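Local atomic coordinates of N-acetylneuraminate lyase (Peptoclostridium difficile, PDB entry 4WOZ), a protein that belongs to the dihydrodipicolinate synthetase family of lyases and folds as a TIM barrel, with four chains in its assembly. Residues R42-I45 / D46-V50; N223-R226 / A227-F231. All coordinates share one frame; numbering follows the deposited sequence.

In the fold
Both contacts are local, made along one helix each on the outside of an eight-stranded parallel TIM barrel, contact 1 also taking in the turn that ends its helix. Contact 1 comes first in the chain and sits at the C-terminal end of helix 34-48, which joins strand 17-21 to strand 52-55 as a beta-alpha-beta unit. Contact 2 lies in helix 220-235, which follows the eighth strand, 214-217. Because the first and last strands close the barrel, the two helices are neighbours, and the contact centres are about 12 Å apart. They touch directly: Arg228 NH2 reaches Lys49 O at 2.8 Å, a probable hydrogen bond, and Cys48 CB packs on Gly224 CA. The pair thus joins early and late parts of the chain where the barrel closes.

Contact 1: R42-I45 / D46-V50; sequences RHNI and DVCKV
Arg42 grips Asp46 side-on, one helical turn ahead, with a two-pronged salt bridge: NE to OD2 at 2.7 Å, NH2 to OD1 at 3.2 Å. Both carboxylate oxygens are met on their syn sides and lie close to the guanidinium plane, but the nitrogens approach somewhat out of the carboxylate plane, in keeping with the 28° between the two flat groups. Bends at chi2 and chi3 fold the arginine chain back to bring NE and NH2 to this carboxylate; Glu80 and Glu84 take further salt bridges from NH1 and NH2. Helix 34-48, of a beta-alpha-beta unit of the TIM barrel, ends here in a wider pi-type turn. His43 O accepts from both Val47 N (2.8 Å) and Cys48 N (3.0 Å), and Val50 N reaches back to Asn44 O at 3.3 Å once Lys49 has turned to positive phi (58°). A water bridges Ile45 O and Val50 O, while Lys49 NZ bonds Asp46 O from above its carbonyl plane. Packing follows: the His43 ring meets Val47 CG2 obliquely at ND1 (3.5 Å) and Cys48 SG obliquely near CD2. Asn44, whose OD1 bonds Ser20 and ND2 Asn221, sets its CB against Val50 CG2 at 4.0 Å.

Contact 2: N223-R226 / A227-F231; sequences NGVR and ARQIF
Ala227 N bonds Asn223 O at 3.0 Å, the first of four backbone i to i+4 bonds across this part of helix 220-235. Arg228 N to Gly224 O and Gln229 N to Val225 O follow, and Ile230 N to Arg226 O closes the set at 2.8 Å. Among side chains of these residues, Arg226 NH1 bonds Asn223 OD1 at 2.7 Å, with the oxygen in the guanidinium plane. The arginine chain runs extended from CG to NE, carrying the guanidinium back to the preceding turn, where this amide lies; its NH2 bonds Tyr301 O and its charge faces Phe302 in a cation-pi contact. A water accepts from Arg228 NE at 2.6 Å and lies within bonding distance of Gly224 O, to which it may donate. In the packing, Gln229 CG lies 3.1 Å from Val225 O, and Gln229 OE1 lies alongside the aliphatic start of Arg226 (CG, 3.9 Å), the two side chains crossing at a slant. Ile230 CG1 lies 3.3 Å from Arg226 O, while its side chain packs on helices 239-259 and 204-209. The two arginines thus send their charges to different neighbours, Arg226 to the C-terminus of the chain, Arg228 to Glu232 of its own helix and to Asp51, with Lys49 O beside it, between helix 34-48 and strand 52-55.

Contact 1: R42-I45 / D46-V50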
ATOM      1  N   ARG A  42     -27.342 -18.345 -22.143  1.00 34.30           N
ATOM      2  CA  ARG A  42     -27.383 -19.413 -23.140  1.00 33.60           C
ATOM      3  C   ARG A  42     -26.015 -19.627 -23.778  1.00 33.06           C
ATOM      4  O   ARG A  42     -25.630 -20.756 -24.086  1.00 31.14           O
ATOM      5  CB  ARG A  42     -28.407 -19.068 -24.226  1.00 34.31           C
ATOM      6  CG  ARG A  42     -29.857 -19.307 -23.823  1.00 35.97           C
ATOM      7  CD  ARG A  42     -30.388 -20.589 -24.456  1.00 36.67           C
ATOM      8  NE  ARG A  42     -29.661 -21.785 -24.032  1.00 36.40           N
ATOM      9  CZ  ARG A  42     -29.871 -22.420 -22.884  1.00 36.10           C
ATOM     10  NH1 ARG A  42     -30.788 -21.978 -22.035  1.00 37.13           N
ATOM     11  NH2 ARG A  42     -29.177 -23.511 -22.594  1.00 37.51           N
ATOM     12  N   HIS A  43     -25.290 -18.531 -23.983  1.00 32.40           N
ATOM     13  CA  HIS A  43     -23.965 -18.585 -24.586  1.00 31.86           C
ATOM     14  C   HIS A  43     -23.002 -19.351 -23.682  1.00 31.58           C
ATOM     15  O   HIS A  43     -22.220 -20.185 -24.149  1.00 30.75           O
ATOM     16  CB  HIS A  43     -23.449 -17.167 -24.823  1.00 32.12           C
ATOM     17  CG  HIS A  43     -22.083 -17.111 -25.430  1.00 32.69           C
ATOM     18  ND1 HIS A  43     -21.829 -17.490 -26.730  1.00 33.92           N
ATOM     19  CD2 HIS A  43     -20.896 -16.708 -24.917  1.00 31.99           C
ATOM     20  CE1 HIS A  43     -20.546 -17.319 -26.994  1.00 33.88           C
ATOM     21  NE2 HIS A  43     -19.958 -16.847 -25.910  1.00 33.25           N
ATOM     22  N   ASN A  44     -23.066 -19.071 -22.385  1.00 30.51           N
ATOM     23  CA  ASN A  44     -22.197 -19.745 -21.424  1.00 30.45           C
ATOM     24  C   ASN A  44     -22.490 -21.240 -21.338  1.00 29.69           C
ATOM     25  O   ASN A  44     -21.577 -22.047 -21.199  1.00 30.06           O
ATOM     26  CB  ASN A  44     -22.336 -19.115 -20.032  1.00 27.91           C
ATOM     27  CG  ASN A  44     -21.436 -17.910 -19.846  1.00 28.13           C
ATOM     28  OD1 ASN A  44     -20.216 -18.008 -19.970  1.00 30.07           O
ATOM     29  ND2 ASN A  44     -22.032 -16.767 -19.544  1.00 28.35           N
ATOM     30  N   ILE A  45     -23.763 -21.606 -21.428  1.00 31.18           N
ATOM     31  CA  ILE A  45     -24.147 -23.012 -21.347  1.00 31.32           C
ATOM     32  C   ILE A  45     -23.861 -23.779 -22.636  1.00 32.46           C
ATOM     33  O   ILE A  45     -23.192 -24.813 -22.627  1.00 32.99           O
ATOM     34  CB  ILE A  45     -25.654 -23.166 -21.043  1.00 29.56           C
ATOM     35  CG1 ILE A  45     -25.989 -22.495 -19.713  1.00 28.18           C
ATOM     36  CG2 ILE A  45     -26.039 -24.664 -20.995  1.00 29.07           C
ATOM     37  CD1 ILE A  45     -27.468 -22.435 -19.429  1.00 29.15           C
ATOM     38  N   ASP A  46     -24.360 -23.252 -23.747  1.00 34.32           N
ATOM     39  CA  ASP A  46     -24.225 -23.918 -25.032  1.00 36.58           C
ATOM     40  C   ASP A  46     -22.926 -23.732 -25.805  1.00 36.46           C
ATOM     41  O   ASP A  46     -22.547 -24.604 -26.590  1.00 36.93           O
ATOM     42  CB  ASP A  46     -25.412 -23.530 -25.918  1.00 35.69           C
ATOM     43  CG  ASP A  46     -26.740 -23.708 -25.212  1.00 36.87           C
ATOM     44  OD1 ASP A  46     -26.876 -24.686 -24.446  1.00 36.86           O
ATOM     45  OD2 ASP A  46     -27.655 -22.881 -25.426  1.00 39.60           O
ATOM     46  N   VAL A  47     -22.238 -22.614 -25.598  1.00 35.61           N
ATOM     47  CA  VAL A  47     -21.001 -22.383 -26.331  1.00 33.62           C
ATOM     48  C   VAL A  47     -19.764 -22.525 -25.459  1.00 33.33           C
ATOM     49  O   VAL A  47     -18.816 -23.215 -25.836  1.00 33.06           O
ATOM     50  CB  VAL A  47     -20.986 -20.986 -26.989  1.00 34.03           C
ATOM     51  CG1 VAL A  47     -19.756 -20.853 -27.874  1.00 29.99           C
ATOM     52  CG2 VAL A  47     -22.259 -20.778 -27.802  1.00 31.24           C
ATOM     53  N   CYS A  48     -19.774 -21.873 -24.299  1.00 33.22           N
ATOM     54  CA  CYS A  48     -18.646 -21.940 -23.377  1.00 32.97           C
ATOM     55  C   CYS A  48     -18.602 -23.280 -22.659  1.00 32.21           C
ATOM     56  O   CYS A  48     -17.538 -23.724 -22.242  1.00 31.99           O
ATOM     57  CB  CYS A  48     -18.730 -20.812 -22.351  1.00 34.46           C
ATOM     58  SG  CYS A  48     -18.681 -19.169 -23.083  1.00 37.96           S
ATOM     59  N   LYS A  49     -19.759 -23.923 -22.518  1.00 31.44           N
ATOM     60  CA  LYS A  49     -19.838 -25.223 -21.847  1.00 30.96           C
ATOM     61  C   LYS A  49     -19.321 -25.204 -20.404  1.00 30.44           C
ATOM     62  O   LYS A  49     -18.615 -26.121 -19.981  1.00 30.64           O
ATOM     63  CB  LYS A  49     -19.058 -26.276 -22.641  1.00 33.20           C
ATOM     64  CG  LYS A  49     -19.733 -26.759 -23.925  1.00 38.68           C
ATOM     65  CD  LYS A  49     -21.009 -27.538 -23.626  1.00 42.24           C
ATOM     66  CE  LYS A  49     -21.499 -28.331 -24.842  1.00 45.69           C
ATOM     67  NZ  LYS A  49     -21.860 -27.490 -26.023  1.00 45.10           N
ATOM     68  N   VAL A  50     -19.656 -24.166 -19.645  1.00 29.22           N
ATOM     69  CA  VAL A  50     -19.206 -24.108 -18.264  1.00 29.75           C
ATOM     70  C   VAL A  50     -20.057 -25.045 -17.405  1.00 28.73           C
ATOM     71  O   VAL A  50     -21.138 -25.471 -17.815  1.00 27.64           O
ATOM     72  CB  VAL A  50     -19.289 -22.669 -17.692  1.00 30.75           C
ATOM     73  CG1 VAL A  50     -18.259 -21.779 -18.376  1.00 33.49           C
ATOM     74  CG2 VAL A  50     -20.682 -22.107 -17.887  1.00 31.54           C
TER
HETATM   75  O   HOH W   1     -22.406 -26.233 -20.124  1.00 35.89           O

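Contact 2: N223-R226 / A227-F231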
ATOM      1  N   ASN A 223     -14.306 -16.902 -22.998  1.00 25.77           N
ATOM      2  CA  ASN A 223     -13.153 -17.778 -23.164  1.00 26.34           C
ATOM      3  C   ASN A 223     -13.311 -19.109 -22.427  1.00 25.20           C
ATOM      4  O   ASN A 223     -12.321 -19.754 -22.094  1.00 25.21           O
ATOM      5  CB  ASN A 223     -11.897 -17.041 -22.669  1.00 26.59           C
ATOM      6  CG  ASN A 223     -10.609 -17.635 -23.211  1.00 26.08           C
ATOM      7  OD1 ASN A 223     -10.512 -17.950 -24.396  1.00 23.28           O
ATOM      8  ND2 ASN A 223      -9.601 -17.766 -22.345  1.00 23.04           N
ATOM      9  N   GLY A 224     -14.559 -19.509 -22.193  1.00 26.59           N
ATOM     10  CA  GLY A 224     -14.844 -20.747 -21.485  1.00 27.41           C
ATOM     11  C   GLY A 224     -14.176 -22.004 -22.016  1.00 27.57           C
ATOM     12  O   GLY A 224     -13.792 -22.887 -21.239  1.00 27.98           O
ATOM     13  N   VAL A 225     -14.035 -22.101 -23.333  1.00 28.09           N
ATOM     14  CA  VAL A 225     -13.408 -23.272 -23.931  1.00 29.05           C
ATOM     15  C   VAL A 225     -11.937 -23.401 -23.524  1.00 28.09           C
ATOM     16  O   VAL A 225     -11.521 -24.458 -23.053  1.00 29.05           O
ATOM     17  CB  VAL A 225     -13.525 -23.246 -25.469  1.00 30.99           C
ATOM     18  CG1 VAL A 225     -12.800 -24.453 -26.065  1.00 30.96           C
ATOM     19  CG2 VAL A 225     -14.994 -23.263 -25.869  1.00 31.06           C
ATOM     20  N   ARG A 226     -11.151 -22.342 -23.701  1.00 25.63           N
ATOM     21  CA  ARG A 226      -9.745 -22.389 -23.304  1.00 24.43           C
ATOM     22  C   ARG A 226      -9.619 -22.596 -21.795  1.00 25.35           C
ATOM     23  O   ARG A 226      -8.760 -23.336 -21.330  1.00 25.13           O
ATOM     24  CB  ARG A 226      -9.013 -21.095 -23.680  1.00 23.61           C
ATOM     25  CG  ARG A 226      -8.766 -20.907 -25.168  1.00 24.37           C
ATOM     26  CD  ARG A 226      -7.801 -19.752 -25.400  1.00 27.52           C
ATOM     27  NE  ARG A 226      -7.641 -19.440 -26.815  1.00 28.84           N
ATOM     28  CZ  ARG A 226      -8.405 -18.587 -27.494  1.00 29.80           C
ATOM     29  NH1 ARG A 226      -9.400 -17.944 -26.893  1.00 25.05           N
ATOM     30  NH2 ARG A 226      -8.161 -18.368 -28.779  1.00 29.37           N
ATOM     31  N   ALA A 227     -10.472 -21.927 -21.027  1.00 27.43           N
ATOM     32  CA  ALA A 227     -10.417 -22.067 -19.576  1.00 28.90           C
ATOM     33  C   ALA A 227     -10.550 -23.540 -19.207  1.00 27.88           C
ATOM     34  O   ALA A 227      -9.806 -24.043 -18.368  1.00 27.49           O
ATOM     35  CB  ALA A 227     -11.525 -21.255 -18.921  1.00 28.27           C
ATOM     36  N   ARG A 228     -11.495 -24.226 -19.846  1.00 28.74           N
ATOM     37  CA  ARG A 228     -11.707 -25.643 -19.585  1.00 29.79           C
ATOM     38  C   ARG A 228     -10.489 -26.456 -20.026  1.00 29.86           C
ATOM     39  O   ARG A 228     -10.085 -27.395 -19.337  1.00 28.75           O
ATOM     40  CB  ARG A 228     -12.965 -26.147 -20.303  1.00 30.78           C
ATOM     41  CG  ARG A 228     -13.243 -27.638 -20.082  1.00 32.74           C
ATOM     42  CD  ARG A 228     -14.607 -28.049 -20.613  1.00 34.23           C
ATOM     43  NE  ARG A 228     -15.700 -27.483 -19.825  1.00 34.81           N
ATOM     44  CZ  ARG A 228     -16.096 -27.950 -18.644  1.00 35.14           C
ATOM     45  NH1 ARG A 228     -15.492 -29.001 -18.110  1.00 35.59           N
ATOM     46  NH2 ARG A 228     -17.091 -27.360 -17.994  1.00 32.14           N
ATOM     47  N   GLN A 229      -9.898 -26.100 -21.165  1.00 27.93           N
ATOM     48  CA  GLN A 229      -8.715 -26.819 -21.635  1.00 29.12           C
ATOM     49  C   GLN A 229      -7.576 -26.681 -20.621  1.00 27.49           C
ATOM     50  O   GLN A 229      -6.892 -27.655 -20.309  1.00 28.75           O
ATOM     51  CB  GLN A 229      -8.261 -26.292 -23.003  1.00 30.14           C
ATOM     52  CG  GLN A 229      -9.330 -26.371 -24.088  1.00 33.31           C
ATOM     53  CD  GLN A 229      -8.842 -25.868 -25.440  1.00 35.77           C
ATOM     54  OE1 GLN A 229      -8.236 -24.797 -25.537  1.00 34.42           O
ATOM     55  NE2 GLN A 229      -9.116 -26.635 -26.490  1.00 36.93           N
ATOM     56  N   ILE A 230      -7.376 -25.475 -20.094  1.00 26.89           N
ATOM     57  CA  ILE A 230      -6.314 -25.255 -19.115  1.00 27.22           C
ATOM     58  C   ILE A 230      -6.528 -26.140 -17.893  1.00 26.86           C
ATOM     59  O   ILE A 230      -5.622 -26.841 -17.463  1.00 26.73           O
ATOM     60  CB  ILE A 230      -6.255 -23.773 -18.642  1.00 27.89           C
ATOM     61  CG1 ILE A 230      -5.842 -22.865 -19.806  1.00 25.39           C
ATOM     62  CG2 ILE A 230      -5.248 -23.626 -17.497  1.00 25.66           C
ATOM     63  CD1 ILE A 230      -5.891 -21.392 -19.479  1.00 24.99           C
ATOM     64  N   PHE A 231      -7.735 -26.099 -17.340  1.00 28.17           N
ATOM     65  CA  PHE A 231      -8.070 -26.890 -16.161  1.00 29.93           C
ATOM     66  C   PHE A 231      -7.914 -28.390 -16.428  1.00 29.12           C
ATOM     67  O   PHE A 231      -7.224 -29.094 -15.698  1.00 28.94           O
ATOM     68  CB  PHE A 231      -9.509 -26.579 -15.734  1.00 32.88           C
ATOM     69  CG  PHE A 231      -9.857 -27.056 -14.351  1.00 34.02           C
ATOM     70  CD1 PHE A 231      -9.221 -26.519 -13.234  1.00 35.72           C
ATOM     71  CD2 PHE A 231     -10.823 -28.041 -14.165  1.00 36.60           C
ATOM     72  CE1 PHE A 231      -9.541 -26.956 -11.944  1.00 36.29           C
ATOM     73  CE2 PHE A 231     -11.155 -28.490 -12.877  1.00 39.73           C
ATOM     74  CZ  PHE A 231     -10.511 -27.945 -11.765  1.00 37.48           C
TER
HETATM   75  O   HOH W   2     -15.785 -25.086 -20.874  1.00 37.63           O